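Local structure of ABC transporter, substrate binding protein (Mannopine) (Agrobacterium fabrum, 5L9S) at residues A[12-17]-A[234-239]; A[20-25]-A[254-259]; A[50-55]-A[240-245]; A[59-64]-A[248-253]; A[262-267]-A[273-278]. The protein serves as the periplasmic solute-binding component of an ABC transporter and probably captures the opine mannopine for uptake. One frame throughout, in Å; residues are numbered along the deposited sequence.

How the contacts relate
All five contacts lie in one lobe of the binding protein, around a sheet that includes strands 61-65 and 224-240. Contacts 4 and 5 are buried, 2 and 3 partly so, and contact 1 is a surface contact. Helix 12-30 serves contacts 1 and 2, while helix 247-258 serves contacts 2 and 4. Ile-238 of contact 1 packs on Trp-22 and Trp-257 of contact 2, and Trp-22 NE1 meets Leu-253 O of contact 4. The chemistry follows position: a lone polar meeting in contact 1, aromatic rings in contact 2, aliphatic groups in contacts 3 and 4, and an amide against prolines in contact 5, whose nearest atoms are about 15 Å from those of contact 3.

Contact 1 of 5, residues A[12-17]-A[234-239]; sequences GTYEKA and VGDRIA
Tyr-14 and Asp-236 reach toward each other from opposite directions and meet chiefly at their polar ends. The Tyr-14 OH lies 2.8 Å from Asp-236 OD2, a hydrogen-bonding distance, although Gln-107 OE1 also lies near the hydroxyl, so the direction of the proton is not settled. OD2 approaches the edge of the phenol near the ring plane, on the CE2 side, with Tyr-14 CE2 to Asp-236 OD2 at 3.4 Å. Carboxylate and ring are turned 54° apart, so the two flat groups neither stack nor lie coplanar. Length makes the meeting possible: the backbones stay well separated, with Tyr-14 CA 11.6 Å from Asp-236 CA. The tyrosine bridges that gap because CG stands anti to the backbone N (chi1 -162°), which sends the ring away from the helix. Helix 12-30 joins the parallel strands 4-9 and 33-38 in a beta-alpha-beta crossover, and strand 224-240 is the antiparallel strand that lies between 61-65 and 103-116, an order consistent with the type II periplasmic binding protein fold. On its way to Asp-236, Tyr-14 passes Leu-63 and Leu-106 of those two flanking strands, with Leu-271 of helix 261-271 also touching it.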
# COMPACT_ATOMS: atom_id res chain seq x y z
N GLY A 12 -0.79 -3.35 17.49
CA GLY A 12 -0.18 -4.66 17.34
C GLY A 12 1.23 -4.72 16.81
O GLY A 12 2.13 -4.05 17.31
N THR A 13 1.43 -5.59 15.80
CA THR A 13 2.70 -5.89 15.12
C THR A 13 3.25 -4.66 14.40
O THR A 13 4.46 -4.43 14.43
CB THR A 13 2.50 -7.11 14.21
OG1 THR A 13 2.59 -8.27 15.04
CG2 THR A 13 3.52 -7.21 13.09
N TYR A 14 2.35 -3.89 13.77
CA TYR A 14 2.63 -2.67 13.03
C TYR A 14 3.24 -1.63 13.98
O TYR A 14 4.33 -1.12 13.71
CB TYR A 14 1.33 -2.18 12.38
CG TYR A 14 1.45 -1.17 11.25
CD1 TYR A 14 2.69 -0.86 10.69
CD2 TYR A 14 0.33 -0.53 10.74
CE1 TYR A 14 2.81 0.08 9.67
CE2 TYR A 14 0.44 0.42 9.71
CZ TYR A 14 1.68 0.71 9.18
OH TYR A 14 1.75 1.64 8.16
N GLU A 15 2.58 -1.38 15.12
CA GLU A 15 3.01 -0.45 16.16
C GLU A 15 4.35 -0.85 16.78
O GLU A 15 5.19 0.01 17.02
CB GLU A 15 1.93 -0.38 17.22
CG GLU A 15 2.09 0.67 18.29
CD GLU A 15 0.83 0.71 19.13
OE1 GLU A 15 -0.06 1.54 18.83
OE2 GLU A 15 0.68 -0.18 20.00
N LYS A 16 4.54 -2.15 17.03
CA LYS A 16 5.76 -2.73 17.61
C LYS A 16 6.95 -2.47 16.73
O LYS A 16 7.99 -2.05 17.24
CB LYS A 16 5.55 -4.23 17.84
CG LYS A 16 6.48 -4.87 18.86
CD LYS A 16 6.27 -6.39 18.89
CE LYS A 16 5.25 -6.89 19.91
NZ LYS A 16 3.84 -6.60 19.51
N ALA A 17 6.81 -2.69 15.40
CA ALA A 17 7.87 -2.46 14.40
C ALA A 17 8.28 -0.96 14.38
O ALA A 17 9.48 -0.63 14.35
CB ALA A 17 7.41 -2.90 13.02
N VAL A 234 0.89 0.36 -3.15
CA VAL A 234 -0.02 1.21 -2.39
C VAL A 234 0.41 1.20 -0.94
O VAL A 234 0.59 0.14 -0.35
CB VAL A 234 -1.52 0.75 -2.54
CG1 VAL A 234 -2.48 1.71 -1.85
CG2 VAL A 234 -1.91 0.59 -4.01
N GLY A 235 0.53 2.37 -0.36
CA GLY A 235 0.91 2.44 1.05
C GLY A 235 0.11 3.35 1.94
O GLY A 235 -1.02 3.76 1.63
N ASP A 236 0.70 3.61 3.11
CA ASP A 236 0.17 4.44 4.18
C ASP A 236 0.91 5.74 4.26
O ASP A 236 2.12 5.79 4.02
CB ASP A 236 0.29 3.71 5.55
CG ASP A 236 -0.67 2.54 5.78
OD1 ASP A 236 -1.41 2.17 4.83
OD2 ASP A 236 -0.68 2.00 6.91
N ARG A 237 0.19 6.78 4.65
CA ARG A 237 0.74 8.11 4.85
C ARG A 237 0.67 8.51 6.33
O ARG A 237 -0.24 8.07 7.03
CB ARG A 237 0.02 9.15 3.96
CG ARG A 237 -0.02 8.75 2.49
CD ARG A 237 -0.19 9.90 1.52
NE ARG A 237 1.08 10.59 1.40
CZ ARG A 237 1.87 10.56 0.33
NH1 ARG A 237 1.47 9.95 -0.78
NH2 ARG A 237 3.04 11.17 0.35
N ILE A 238 1.65 9.33 6.81
CA ILE A 238 1.68 9.88 8.17
C ILE A 238 1.02 11.24 8.00
O ILE A 238 1.56 12.08 7.30
CB ILE A 238 3.12 10.05 8.77
CG1 ILE A 238 4.05 8.84 8.45
CG2 ILE A 238 3.06 10.37 10.29
CD1 ILE A 238 5.56 9.20 8.34
N ALA A 239 -0.17 11.43 8.58
CA ALA A 239 -0.90 12.70 8.46
C ALA A 239 -0.86 13.50 9.77
O ALA A 239 -0.86 12.92 10.85
CB ALA A 239 -2.33 12.44 8.04

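Contact 2 of 5, residues A[20-25]-A[254-259]; sequences EAWFEP and IEFWLR
Trp-22 contributes the most buried surface here, its indole lying between helix 20-25 and helix 254-258 with a different neighbour at each side. One face receives Trp-257 CB, which sits 3.9 Å from the centroid of the five-membered ring and 30° off its normal, a CH-pi contact. Phe-23 CE1 lies over the opposite face, offset toward the rim. At the indole edge, in the ring plane, comes Phe-256, with Trp-22 CD1 to Phe-256 CD2 at 3.7 Å.

The Trp-257 side chain crosses that of Trp-22 at about a right angle, but the planes of the six-membered ring of Trp-22 and the five-membered ring of Trp-257 are only 49° apart, an oblique pairing that is neither a stack nor edge-to-face; the closest ring atoms are Trp-22 CG and Trp-257 CE3, at 3.7 Å. Phe-256, with CG anti to the backbone N, extends across to the other helix, where its CE2 comes 3.6 Å from Trp-22 O and its CZ 3.9 Å from Pro-25 CB. The polar end of Trp-22 is not left to packing, since NE1 donates to Leu-253 O, one turn earlier on the partner helix.

The two short helical segments approach to 10.2 Å between axes, with their directions 137° apart, where helix 12-30 widens into a pi-type turn at 20-23. Ile-238 of strand 224-240 packs on both indoles and Leu-106 of strand 103-116 on Trp-22, while Gln-264 and Ala-267 of helix 261-271 touch Trp-257.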
# COMPACT_ATOMS: atom_id res chain seq x y z
N GLU A 20 10.27 0.17 17.76
CA GLU A 20 11.65 -0.30 17.75
C GLU A 20 12.51 0.45 16.73
O GLU A 20 13.66 0.76 17.03
CB GLU A 20 11.69 -1.81 17.44
CG GLU A 20 11.06 -2.69 18.50
CD GLU A 20 10.79 -4.15 18.13
OE1 GLU A 20 11.00 -4.52 16.95
OE2 GLU A 20 10.35 -4.91 19.02
N ALA A 21 11.97 0.71 15.53
CA ALA A 21 12.72 1.33 14.45
C ALA A 21 12.61 2.85 14.35
O ALA A 21 13.53 3.48 13.82
CB ALA A 21 12.31 0.70 13.13
N TRP A 22 11.50 3.43 14.84
CA TRP A 22 11.22 4.85 14.66
C TRP A 22 10.99 5.64 15.95
O TRP A 22 11.63 6.68 16.11
CB TRP A 22 10.01 4.95 13.70
CG TRP A 22 9.51 6.33 13.35
CD1 TRP A 22 10.21 7.50 13.40
CD2 TRP A 22 8.23 6.64 12.80
NE1 TRP A 22 9.42 8.52 12.96
CE2 TRP A 22 8.20 8.02 12.57
CE3 TRP A 22 7.11 5.87 12.46
CZ2 TRP A 22 7.09 8.67 12.03
CZ3 TRP A 22 5.98 6.52 12.00
CH2 TRP A 22 5.98 7.90 11.76
N PHE A 23 10.10 5.20 16.84
CA PHE A 23 9.75 5.96 18.05
C PHE A 23 10.82 5.97 19.11
O PHE A 23 11.20 7.06 19.53
CB PHE A 23 8.40 5.50 18.63
CG PHE A 23 7.29 5.51 17.60
CD1 PHE A 23 7.28 6.45 16.56
CD2 PHE A 23 6.23 4.61 17.69
CE1 PHE A 23 6.25 6.45 15.62
CE2 PHE A 23 5.21 4.62 16.74
CZ PHE A 23 5.23 5.53 15.70
N GLU A 24 11.31 4.80 19.56
CA GLU A 24 12.37 4.75 20.57
C GLU A 24 13.64 5.45 20.06
O GLU A 24 14.09 6.35 20.79
CB GLU A 24 12.63 3.33 21.11
CG GLU A 24 11.59 2.93 22.14
CD GLU A 24 11.45 1.45 22.48
OE1 GLU A 24 12.14 0.61 21.86
OE2 GLU A 24 10.63 1.14 23.38
N PRO A 25 14.15 5.19 18.81
CA PRO A 25 15.35 5.94 18.35
C PRO A 25 15.17 7.46 18.37
O PRO A 25 16.09 8.18 18.78
CB PRO A 25 15.60 5.39 16.94
CG PRO A 25 14.97 4.03 16.95
CD PRO A 25 13.75 4.18 17.80
N ILE A 254 8.21 13.21 11.82
CA ILE A 254 8.05 12.93 10.39
C ILE A 254 9.41 13.04 9.67
O ILE A 254 9.80 12.10 8.98
CB ILE A 254 6.98 13.84 9.74
CG1 ILE A 254 5.57 13.55 10.31
CG2 ILE A 254 7.00 13.69 8.20
CD1 ILE A 254 4.42 14.34 9.63
N GLU A 255 10.12 14.18 9.86
CA GLU A 255 11.45 14.46 9.29
C GLU A 255 12.42 13.36 9.67
O GLU A 255 13.19 12.91 8.81
CB GLU A 255 11.97 15.83 9.78
CG GLU A 255 13.18 16.35 9.02
CD GLU A 255 13.90 17.57 9.57
OE1 GLU A 255 13.25 18.42 10.23
OE2 GLU A 255 15.12 17.69 9.31
N PHE A 256 12.36 12.89 10.95
CA PHE A 256 13.19 11.80 11.48
C PHE A 256 13.06 10.55 10.63
O PHE A 256 14.06 9.92 10.33
CB PHE A 256 12.86 11.47 12.96
CG PHE A 256 13.81 10.48 13.60
CD1 PHE A 256 15.04 10.89 14.11
CD2 PHE A 256 13.48 9.13 13.68
CE1 PHE A 256 15.92 9.97 14.67
CE2 PHE A 256 14.36 8.21 14.25
CZ PHE A 256 15.57 8.64 14.75
N TRP A 257 11.82 10.18 10.27
CA TRP A 257 11.51 9.01 9.45
C TRP A 257 12.01 9.19 8.03
O TRP A 257 12.72 8.32 7.52
CB TRP A 257 9.99 8.75 9.46
CG TRP A 257 9.57 7.67 8.51
CD1 TRP A 257 9.05 7.83 7.25
CD2 TRP A 257 9.69 6.26 8.71
NE1 TRP A 257 8.86 6.61 6.66
CE2 TRP A 257 9.24 5.63 7.53
CE3 TRP A 257 10.16 5.47 9.77
CZ2 TRP A 257 9.20 4.23 7.40
CZ3 TRP A 257 10.10 4.09 9.65
CH2 TRP A 257 9.59 3.48 8.49
N LEU A 258 11.61 10.30 7.36
CA LEU A 258 11.99 10.53 5.96
C LEU A 258 13.51 10.62 5.72
O LEU A 258 14.00 10.15 4.67
CB LEU A 258 11.26 11.75 5.38
CG LEU A 258 9.77 11.55 5.12
CD1 LEU A 258 9.10 12.87 4.84
CD2 LEU A 258 9.51 10.48 4.00
N ARG A 259 14.24 11.18 6.69
CA ARG A 259 15.69 11.37 6.58
C ARG A 259 16.52 10.22 7.14
O ARG A 259 17.75 10.27 7.05
CB ARG A 259 16.10 12.72 7.22
CG ARG A 259 15.47 13.93 6.53
CD ARG A 259 16.27 15.19 6.72
NE ARG A 259 16.28 15.99 5.49
CZ ARG A 259 15.57 17.10 5.32
NH1 ARG A 259 15.63 17.76 4.17
NH2 ARG A 259 14.81 17.57 6.30

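Contact 3 of 5, residues A[50-55]-A[240-245]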
# COMPACT_ATOMS: atom_id res chain seq x y z
N ALA A 50 -14.20 13.94 14.90
CA ALA A 50 -14.86 14.37 16.15
C ALA A 50 -14.02 15.38 16.94
O ALA A 50 -14.55 16.36 17.47
CB ALA A 50 -15.18 13.16 17.01
N MET A 51 -12.70 15.14 17.00
CA MET A 51 -11.73 16.01 17.67
C MET A 51 -11.65 17.36 16.96
O MET A 51 -11.58 18.38 17.63
CB MET A 51 -10.36 15.36 17.61
CG MET A 51 -10.08 14.43 18.74
SD MET A 51 -8.60 13.44 18.47
CE MET A 51 -7.56 14.61 17.58
N VAL A 52 -11.60 17.36 15.60
CA VAL A 52 -11.51 18.56 14.77
C VAL A 52 -12.78 19.42 14.91
O VAL A 52 -12.63 20.64 15.05
CB VAL A 52 -11.12 18.24 13.30
CG1 VAL A 52 -11.34 19.44 12.38
CG2 VAL A 52 -9.67 17.75 13.21
N GLN A 53 -14.00 18.82 14.94
CA GLN A 53 -15.25 19.61 15.13
C GLN A 53 -15.29 20.29 16.54
O GLN A 53 -15.59 21.49 16.62
CB GLN A 53 -16.55 18.83 14.77
CG GLN A 53 -17.18 17.87 15.81
CD GLN A 53 -18.61 17.45 15.43
OE1 GLN A 53 -19.52 17.47 16.26
NE2 GLN A 53 -18.84 17.06 14.18
N THR A 54 -14.89 19.57 17.60
CA THR A 54 -14.71 20.11 18.96
C THR A 54 -13.34 20.81 18.85
O THR A 54 -12.62 20.57 17.89
CB THR A 54 -14.61 18.92 19.96
OG1 THR A 54 -15.60 17.93 19.67
CG2 THR A 54 -14.75 19.36 21.42
N GLY A 55 -12.95 21.66 19.79
CA GLY A 55 -11.61 22.25 19.72
C GLY A 55 -10.53 21.28 20.19
O GLY A 55 -9.37 21.38 19.78
N LEU A 240 -0.81 14.83 9.64
CA LEU A 240 -0.78 15.79 10.75
C LEU A 240 -2.20 16.31 10.99
O LEU A 240 -2.79 16.89 10.08
CB LEU A 240 0.21 16.94 10.45
CG LEU A 240 0.30 18.12 11.45
CD1 LEU A 240 0.89 17.69 12.79
CD2 LEU A 240 1.14 19.24 10.88
N VAL A 241 -2.76 16.01 12.18
CA VAL A 241 -4.11 16.38 12.62
C VAL A 241 -4.26 17.89 12.68
O VAL A 241 -3.40 18.58 13.24
CB VAL A 241 -4.50 15.69 13.96
CG1 VAL A 241 -5.80 16.26 14.53
CG2 VAL A 241 -4.60 14.18 13.79
N ARG A 242 -5.37 18.39 12.09
CA ARG A 242 -5.68 19.81 12.02
C ARG A 242 -5.53 20.49 13.38
O ARG A 242 -6.29 20.21 14.32
CB ARG A 242 -7.06 20.05 11.41
CG ARG A 242 -7.08 21.25 10.48
CD ARG A 242 -8.44 21.41 9.85
NE ARG A 242 -8.38 21.32 8.40
CZ ARG A 242 -8.94 22.19 7.56
NH1 ARG A 242 -9.63 23.22 8.03
NH2 ARG A 242 -8.82 22.03 6.25
N GLY A 243 -4.50 21.33 13.46
CA GLY A 243 -4.14 22.08 14.65
C GLY A 243 -3.69 21.19 15.79
O GLY A 243 -4.19 21.31 16.91
N ALA A 244 -2.77 20.26 15.51
CA ALA A 244 -2.24 19.32 16.49
C ALA A 244 -1.65 20.07 17.72
O ALA A 244 -1.08 21.16 17.52
CB ALA A 244 -1.17 18.47 15.84
N PRO A 245 -1.79 19.56 18.97
CA PRO A 245 -1.22 20.29 20.12
C PRO A 245 0.30 20.51 20.06
O PRO A 245 0.78 21.61 20.33
CB PRO A 245 -1.64 19.45 21.34
CG PRO A 245 -1.99 18.13 20.81
CD PRO A 245 -2.47 18.31 19.40
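The C-terminal end of helix 41-53 packs here on the loop that leads from strand 224-240 to helix 247-258, at the periphery of the binding-protein lobe. No hydrogen bond crosses; aliphatic groups make the contact. The methyl end of Met-51 meets the valine at the start of the loop, CE lying 3.9 Å from Val-241 CG1, and the two side chains cross at about a right angle. A bend at chi3 (35°) turns CE back from the line of the thioether chain. Next to it, Val-52 CG2 touches Arg-242 CB at 3.9 Å. Only the root of the arginine takes part, because its chain leads away from the helix and its NH2 bonds to Phe-75 O. The helix ends just beyond the contact: Ala-50 O accepts from Thr-54 OG1 at 2.9 Å and also from Thr-54 N, the two donors coming from opposite faces of the carbonyl plane. Thr-54 is the first residue to leave helical geometry. Around the contact, Trp-59 packs on Met-51, and the loop is tied by backbone bonds from Val-241 to Asp-60, just ahead of strand 61-65, and from Arg-242 to Ile-77 at the end of helix 72-77.

Contact 4 of 5, residues A[59-64]-A[248-253]; sequences WDLYLD and ENALKL
Aliphatic packing carries the meeting of Leu-61 and Asp-60 with Ala-250 and Leu-253. Leu-61 supplies most of it from the start of strand 61-65: its CG lies 3.8 Å from Ala-250 CB, and its CD1 lies 3.8 Å from Leu-253 CD2. With CG anti to the carbonyl carbon (chi1 -61°), the leucine holds its branch against the helix. CD1 reaches past the alanine to Leu-253, 3.5 Å from Ala-250 O; CD2 also borders Ala-250 CB and packs on Ile-254. The small alanine lets the chain just ahead of the strand come close to the helix, with Asp-60 CA and Ala-250 CA 6.2 Å apart.

Asp-60 joins by its methylene alone, CB to Ala-250 CB at 3.9 Å. Its polar atoms are used outside the contact: OD1 accepts from Asn-246 N, immediately before helix 247-258, and OD2 from Val-6 N of the parallel strand 4-9. The carboxylate thereby links strand 4-9 to the start of the helix that packs on the sheet.

With no hydrogen bond across the two segments, this buried helix-on-sheet junction depends on the fit of methyl and methylene groups, while the two backbone N-H donors to the buried carboxylate would favour its charged form.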
# COMPACT_ATOMS: atom_id res chain seq x y z
N TRP A 59 -4.72 14.13 19.54
CA TRP A 59 -3.74 13.51 18.65
C TRP A 59 -3.02 14.52 17.75
O TRP A 59 -3.61 15.53 17.35
CB TRP A 59 -4.41 12.45 17.77
CG TRP A 59 -5.14 11.33 18.47
CD1 TRP A 59 -5.20 11.07 19.81
CD2 TRP A 59 -5.90 10.30 17.82
NE1 TRP A 59 -5.97 9.96 20.04
CE2 TRP A 59 -6.40 9.46 18.84
CE3 TRP A 59 -6.21 10.01 16.47
CZ2 TRP A 59 -7.22 8.36 18.56
CZ3 TRP A 59 -7.00 8.90 16.19
CH2 TRP A 59 -7.47 8.08 17.22
N ASP A 60 -1.74 14.24 17.44
CA ASP A 60 -0.89 15.06 16.59
C ASP A 60 -0.78 14.43 15.20
O ASP A 60 -0.81 15.14 14.18
CB ASP A 60 0.52 15.17 17.20
CG ASP A 60 0.57 15.88 18.53
OD1 ASP A 60 0.36 17.10 18.55
OD2 ASP A 60 0.89 15.23 19.54
N LEU A 61 -0.58 13.10 15.16
CA LEU A 61 -0.39 12.33 13.93
C LEU A 61 -1.20 11.06 13.94
O LEU A 61 -1.49 10.52 15.00
CB LEU A 61 1.10 11.95 13.76
CG LEU A 61 2.15 13.05 13.64
CD1 LEU A 61 3.53 12.49 13.88
CD2 LEU A 61 2.09 13.73 12.29
N TYR A 62 -1.54 10.56 12.75
CA TYR A 62 -2.20 9.27 12.54
C TYR A 62 -1.82 8.68 11.19
O TYR A 62 -1.45 9.42 10.27
CB TYR A 62 -3.72 9.31 12.77
CG TYR A 62 -4.55 9.95 11.68
CD1 TYR A 62 -4.69 11.33 11.60
CD2 TYR A 62 -5.24 9.16 10.75
CE1 TYR A 62 -5.49 11.92 10.60
CE2 TYR A 62 -6.02 9.74 9.75
CZ TYR A 62 -6.15 11.12 9.69
OH TYR A 62 -6.91 11.71 8.71
N LEU A 63 -1.84 7.35 11.08
CA LEU A 63 -1.55 6.69 9.81
C LEU A 63 -2.86 6.35 9.10
O LEU A 63 -3.84 5.98 9.75
CB LEU A 63 -0.72 5.41 10.00
CG LEU A 63 0.62 5.53 10.73
CD1 LEU A 63 1.20 4.15 11.00
CD2 LEU A 63 1.63 6.36 9.95
N ASP A 64 -2.87 6.43 7.78
CA ASP A 64 -4.00 6.03 6.94
C ASP A 64 -3.52 5.72 5.53
O ASP A 64 -2.48 6.23 5.13
CB ASP A 64 -5.11 7.11 6.90
CG ASP A 64 -6.53 6.57 6.74
OD1 ASP A 64 -6.68 5.39 6.33
OD2 ASP A 64 -7.49 7.32 7.04
N GLU A 248 4.94 21.14 15.99
CA GLU A 248 6.38 21.24 15.74
C GLU A 248 7.10 19.91 15.96
O GLU A 248 7.83 19.45 15.09
CB GLU A 248 7.01 22.38 16.58
CG GLU A 248 6.23 22.82 17.83
CD GLU A 248 6.01 24.31 18.03
OE1 GLU A 248 7.01 25.06 18.06
OE2 GLU A 248 4.84 24.71 18.23
N ASN A 249 6.84 19.29 17.12
CA ASN A 249 7.39 18.01 17.55
C ASN A 249 6.92 16.89 16.65
O ASN A 249 7.68 15.96 16.40
CB ASN A 249 6.98 17.71 18.98
CG ASN A 249 7.73 18.45 20.05
OD1 ASN A 249 8.87 18.91 19.87
ND2 ASN A 249 7.13 18.50 21.22
N ALA A 250 5.67 16.96 16.17
CA ALA A 250 5.08 15.97 15.28
C ALA A 250 5.78 15.99 13.93
O ALA A 250 6.03 14.93 13.36
CB ALA A 250 3.60 16.24 15.11
N LEU A 251 6.16 17.20 13.44
CA LEU A 251 6.89 17.36 12.18
C LEU A 251 8.37 16.92 12.27
O LEU A 251 8.96 16.54 11.26
CB LEU A 251 6.77 18.80 11.66
CG LEU A 251 5.38 19.24 11.17
CD1 LEU A 251 5.36 20.70 10.86
CD2 LEU A 251 4.93 18.45 9.95
N LYS A 252 8.94 16.95 13.49
CA LYS A 252 10.31 16.51 13.77
C LYS A 252 10.34 14.98 13.70
O LYS A 252 11.34 14.40 13.27
CB LYS A 252 10.74 16.95 15.20
CG LYS A 252 11.13 18.40 15.34
CD LYS A 252 11.85 18.59 16.67
CE LYS A 252 11.80 20.00 17.20
NZ LYS A 252 12.19 20.07 18.63
N LEU A 253 9.23 14.34 14.13
CA LEU A 253 9.04 12.89 14.11
C LEU A 253 8.91 12.42 12.67
O LEU A 253 9.46 11.36 12.32
CB LEU A 253 7.84 12.47 14.98
CG LEU A 253 7.55 10.96 15.07
CD1 LEU A 253 8.67 10.20 15.70
CD2 LEU A 253 6.29 10.71 15.82

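Contact 5 of 5, residues A[262-267]-A[273-278]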
# COMPACT_ATOMS: atom_id res chain seq x y z
N ALA A 262 18.03 3.91 7.77
CA ALA A 262 18.23 2.80 8.71
C ALA A 262 16.95 2.46 9.45
O ALA A 262 16.62 1.28 9.61
CB ALA A 262 19.34 3.14 9.70
N ALA A 263 16.21 3.50 9.88
CA ALA A 263 14.93 3.41 10.58
C ALA A 263 13.91 2.75 9.64
O ALA A 263 13.30 1.74 10.01
CB ALA A 263 14.46 4.81 10.98
N GLN A 264 13.78 3.28 8.40
CA GLN A 264 12.89 2.77 7.36
C GLN A 264 13.18 1.31 7.00
O GLN A 264 12.23 0.54 6.91
CB GLN A 264 12.95 3.62 6.09
CG GLN A 264 12.60 5.09 6.28
CD GLN A 264 12.69 5.80 4.97
OE1 GLN A 264 13.09 6.97 4.86
NE2 GLN A 264 12.43 5.07 3.93
N ALA A 265 14.46 0.94 6.80
CA ALA A 265 14.90 -0.41 6.44
C ALA A 265 14.62 -1.40 7.57
O ALA A 265 14.19 -2.52 7.30
CB ALA A 265 16.38 -0.40 6.11
N LYS A 266 14.86 -1.00 8.84
CA LYS A 266 14.61 -1.86 9.99
C LYS A 266 13.10 -2.15 10.09
O LYS A 266 12.71 -3.32 10.19
CB LYS A 266 15.16 -1.21 11.28
CG LYS A 266 15.04 -2.07 12.52
CD LYS A 266 15.45 -1.33 13.77
CE LYS A 266 14.93 -1.97 15.04
NZ LYS A 266 15.36 -3.39 15.20
N ALA A 267 12.26 -1.09 10.04
CA ALA A 267 10.80 -1.23 10.09
C ALA A 267 10.26 -2.05 8.89
O ALA A 267 9.39 -2.90 9.08
CB ALA A 267 10.13 0.14 10.15
N CYS A 273 7.67 -4.58 3.63
CA CYS A 273 7.13 -3.49 2.81
C CYS A 273 8.24 -2.75 2.14
O CYS A 273 9.41 -2.98 2.44
CB CYS A 273 6.26 -2.57 3.66
SG CYS A 273 6.95 -2.16 5.29
N THR A 274 7.87 -1.88 1.18
CA THR A 274 8.77 -1.03 0.42
C THR A 274 8.86 0.34 1.10
O THR A 274 7.86 1.06 1.10
CB THR A 274 8.31 -0.99 -1.05
OG1 THR A 274 8.44 -2.31 -1.58
CG2 THR A 274 9.08 -0.00 -1.92
N PRO A 275 10.02 0.72 1.67
CA PRO A 275 10.14 2.06 2.28
C PRO A 275 10.25 3.16 1.20
O PRO A 275 10.67 2.82 0.08
CB PRO A 275 11.42 1.96 3.12
CG PRO A 275 12.23 0.92 2.46
CD PRO A 275 11.30 -0.02 1.75
N PRO A 276 9.93 4.46 1.51
CA PRO A 276 10.02 5.50 0.48
C PRO A 276 11.44 5.87 0.02
O PRO A 276 11.59 6.49 -1.02
CB PRO A 276 9.30 6.70 1.13
CG PRO A 276 9.53 6.52 2.58
CD PRO A 276 9.40 5.03 2.77
N SER A 277 12.47 5.52 0.81
CA SER A 277 13.87 5.81 0.53
C SER A 277 14.48 4.73 -0.35
O SER A 277 14.29 3.54 -0.09
CB SER A 277 14.64 5.97 1.84
OG SER A 277 16.05 6.07 1.68
N GLN A 278 15.20 5.13 -1.39
CA GLN A 278 15.90 4.21 -2.29
C GLN A 278 17.11 3.56 -1.58
O GLN A 278 17.41 2.39 -1.84
CB GLN A 278 16.30 4.94 -3.56
CG GLN A 278 15.07 5.32 -4.37
CD GLN A 278 15.44 5.90 -5.70
OE1 GLN A 278 15.93 5.19 -6.60
NE2 GLN A 278 15.23 7.20 -5.84
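Gln-264 reaches from helix 261-271 against the loop at Pro-275, Pro-276 and Ser-277. Its chain starts with CG anti to the carbonyl carbon (chi1 -58°) and then runs fully extended (chi2 -179°), carrying the amide past the first proline. Along that path CB rests on Pro-275, Gln-264 CB to Pro-275 CB being 3.7 Å. Farther out, the amide carbon CD lies 3.7 Å from Ser-277 CB and 4.0 Å from Pro-276 CG, so the amide group is set against the ring of one residue and the methylene of the next.

Ser-277 is the N-cap residue of helix 278-283, and chi1 172° directs OG to the first turn, where it makes a weak bond to Ala-280 N; OG is also hydrogen-bonded to Asp-93 OD2. The segment 273-278 is anchored at its beginning by the disulfide between Cys-273 and Cys-268, which closes the short connection back to helix 261-271.

The buried amide thus sits among proline rings, the Ser-277 methylene and main chain, with the carbonyls of Trp-257 and Leu-258 near by; a backbone partner is possible, but its geometry is not settled.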